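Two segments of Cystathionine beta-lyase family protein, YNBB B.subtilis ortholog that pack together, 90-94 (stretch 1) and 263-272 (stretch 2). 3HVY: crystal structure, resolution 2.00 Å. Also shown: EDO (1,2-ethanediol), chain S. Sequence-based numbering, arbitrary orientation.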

# COMPACT_ATOMS: atom_id res chain seq x y z
N GLU D 90 -29.59 -10.01 6.11
CA GLU D 90 -28.95 -10.75 7.21
C GLU D 90 -27.42 -10.67 7.11
O GLU D 90 -26.75 -10.51 8.10
CB GLU D 90 -29.32 -12.23 7.16
CG GLU D 90 -30.77 -12.49 7.48
CD GLU D 90 -31.18 -13.93 7.23
OE1 GLU D 90 -30.40 -14.75 6.71
OE2 GLU D 90 -32.30 -14.24 7.60
N SER D 91 -26.89 -10.77 5.90
CA SER D 91 -25.45 -10.80 5.71
C SER D 91 -24.98 -10.06 4.49
O SER D 91 -25.76 -9.70 3.59
CB SER D 91 -24.96 -12.26 5.53
OG SER D 91 -25.55 -13.09 6.46
N ALA D 92 -23.66 -9.90 4.44
CA ALA D 92 -22.98 -9.28 3.32
C ALA D 92 -21.56 -9.77 3.35
O ALA D 92 -21.06 -10.21 4.40
CB ALA D 92 -23.05 -7.73 3.32
N PHE D 93 -20.93 -9.66 2.19
CA PHE D 93 -19.60 -10.19 1.90
C PHE D 93 -18.99 -9.25 0.87
O PHE D 93 -19.35 -9.27 -0.32
CB PHE D 93 -19.73 -11.61 1.38
CG PHE D 93 -18.43 -12.26 0.97
CD1 PHE D 93 -17.51 -12.71 1.92
CD2 PHE D 93 -18.12 -12.42 -0.35
CE1 PHE D 93 -16.37 -13.34 1.56
CE2 PHE D 93 -16.93 -13.03 -0.71
CZ PHE D 93 -16.07 -13.51 0.26
N VAL D 94 -18.10 -8.39 1.37
CA VAL D 94 -17.46 -7.35 0.62
C VAL D 94 -15.96 -7.62 0.66
O VAL D 94 -15.35 -7.77 1.75
CB VAL D 94 -17.73 -5.97 1.27
CG1 VAL D 94 -17.19 -4.84 0.36
CG2 VAL D 94 -19.21 -5.81 1.64
C1 EDO S . -18.68 -24.62 -9.17
O1 EDO S . -18.71 -23.70 -8.08
C2 EDO S . -17.51 -25.52 -8.94
O2 EDO S . -16.35 -25.06 -9.65
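Stretch 2, residues 263-272: YVTQATFRVT

Stretch 2 is helical from Tyr-263 to Val-271, and it lies along the strand Ser-91 to Val-94 with both segments running the same way, their axes 25° apart and 8.3 Å at closest approach. Thr-272 is the first residue to leave helical phi/psi. The backbones are in register at Ala-92 and Val-264, whose CA atoms are 6.6 Å apart.

Phe-93 carries the contact. Its CA-to-CB bond points toward the helix and its chi1 is t, which sends the ring along the helix, so that the side chain as a whole meets three residues spaced four and three apart: Val-264 at its CB, Thr-268 and Val-271 at the ring. Val-264, also t, packs at the base, with CG1 3.7 Å from CB of Phe-93. Val-264 CG2 is 4.0 Å from Ser-91 O, so one valine covers both strand residues whose CB points toward the helix.

Thr-268 lays its methyl over one ring face: CG2 is 3.6 Å from the centroid of the Phe-93 ring, 18° off the normal, a CH-pi contact. The p rotamer of Thr-268 places Thr-268 OG1 to donate a hydrogen bond to Thr-265 O at 2.6 Å, so the hydroxyl is satisfied within the helix while the methyl serves the ring. Farther along, Val-271 CG2 meets Phe-93 CE2 at 3.9 Å. No hydrogen bond crosses between the stretches; the rule here is apolar packing around a single aromatic.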

# COMPACT_ATOMS: atom_id res chain seq x y z
N TYR D 263 -27.60 -17.83 1.62
CA TYR D 263 -27.18 -17.67 0.24
C TYR D 263 -25.84 -16.93 0.10
O TYR D 263 -25.02 -17.27 -0.78
CB TYR D 263 -28.29 -16.99 -0.57
CG TYR D 263 -29.64 -17.65 -0.37
CD1 TYR D 263 -29.75 -19.04 -0.37
CD2 TYR D 263 -30.79 -16.90 -0.21
CE1 TYR D 263 -30.99 -19.66 -0.20
CE2 TYR D 263 -32.05 -17.51 -0.07
CZ TYR D 263 -32.15 -18.89 -0.06
OH TYR D 263 -33.41 -19.54 0.12
N VAL D 264 -25.56 -16.00 1.01
CA VAL D 264 -24.29 -15.30 1.00
C VAL D 264 -23.22 -16.30 1.37
O VAL D 264 -22.19 -16.39 0.70
CB VAL D 264 -24.28 -14.09 1.96
CG1 VAL D 264 -22.89 -13.45 2.01
CG2 VAL D 264 -25.34 -13.07 1.50
N THR D 265 -23.47 -17.09 2.42
CA THR D 265 -22.48 -18.07 2.83
C THR D 265 -22.15 -19.07 1.72
O THR D 265 -20.96 -19.42 1.53
CB THR D 265 -22.93 -18.80 4.06
OG1 THR D 265 -22.92 -17.87 5.11
CG2 THR D 265 -21.99 -19.98 4.42
N GLN D 266 -23.15 -19.56 0.99
CA GLN D 266 -22.85 -20.48 -0.09
C GLN D 266 -21.95 -19.84 -1.19
O GLN D 266 -21.08 -20.52 -1.82
CB GLN D 266 -24.09 -21.08 -0.70
CG GLN D 266 -24.83 -22.14 0.15
CD GLN D 266 -23.94 -23.28 0.63
OE1 GLN D 266 -23.30 -23.99 -0.16
NE2 GLN D 266 -23.92 -23.48 1.93
N ALA D 267 -22.22 -18.58 -1.49
CA ALA D 267 -21.42 -17.81 -2.42
C ALA D 267 -20.00 -17.73 -1.95
O ALA D 267 -19.07 -17.83 -2.77
CB ALA D 267 -22.01 -16.39 -2.62
N THR D 268 -19.78 -17.53 -0.64
CA THR D 268 -18.40 -17.44 -0.15
C THR D 268 -17.56 -18.71 -0.44
O THR D 268 -16.33 -18.62 -0.55
CB THR D 268 -18.27 -17.09 1.34
OG1 THR D 268 -18.73 -18.19 2.11
CG2 THR D 268 -19.03 -15.75 1.70
N PHE D 269 -18.19 -19.87 -0.47
CA PHE D 269 -17.48 -21.14 -0.73
C PHE D 269 -17.05 -21.27 -2.16
O PHE D 269 -16.10 -22.03 -2.48
CB PHE D 269 -18.31 -22.37 -0.32
CG PHE D 269 -18.65 -22.43 1.16
CD1 PHE D 269 -17.71 -22.10 2.12
CD2 PHE D 269 -19.91 -22.86 1.57
CE1 PHE D 269 -18.03 -22.17 3.48
CE2 PHE D 269 -20.22 -22.92 2.92
CZ PHE D 269 -19.28 -22.59 3.87
N ARG D 270 -17.76 -20.57 -3.05
CA ARG D 270 -17.33 -20.45 -4.45
C ARG D 270 -16.20 -19.43 -4.62
O ARG D 270 -15.28 -19.60 -5.44
CB ARG D 270 -18.48 -20.01 -5.33
CG ARG D 270 -18.08 -19.50 -6.69
CD ARG D 270 -17.44 -20.57 -7.57
NE ARG D 270 -16.82 -19.91 -8.73
CZ ARG D 270 -16.67 -20.49 -9.91
NH1 ARG D 270 -17.08 -21.72 -10.11
NH2 ARG D 270 -16.11 -19.83 -10.91
N VAL D 271 -16.25 -18.37 -3.81
CA VAL D 271 -15.24 -17.34 -3.89
C VAL D 271 -13.90 -17.85 -3.40
O VAL D 271 -12.89 -17.51 -3.98
CB VAL D 271 -15.64 -16.03 -3.15
CG1 VAL D 271 -14.47 -15.01 -3.22
CG2 VAL D 271 -16.92 -15.44 -3.78
N THR D 272 -13.89 -18.60 -2.31
CA THR D 272 -12.65 -19.19 -1.83
C THR D 272 -12.85 -20.66 -2.05
O THR D 272 -12.91 -21.07 -3.19
CB THR D 272 -12.31 -18.79 -0.41
OG1 THR D 272 -13.32 -19.22 0.50
CG2 THR D 272 -12.15 -17.25 -0.29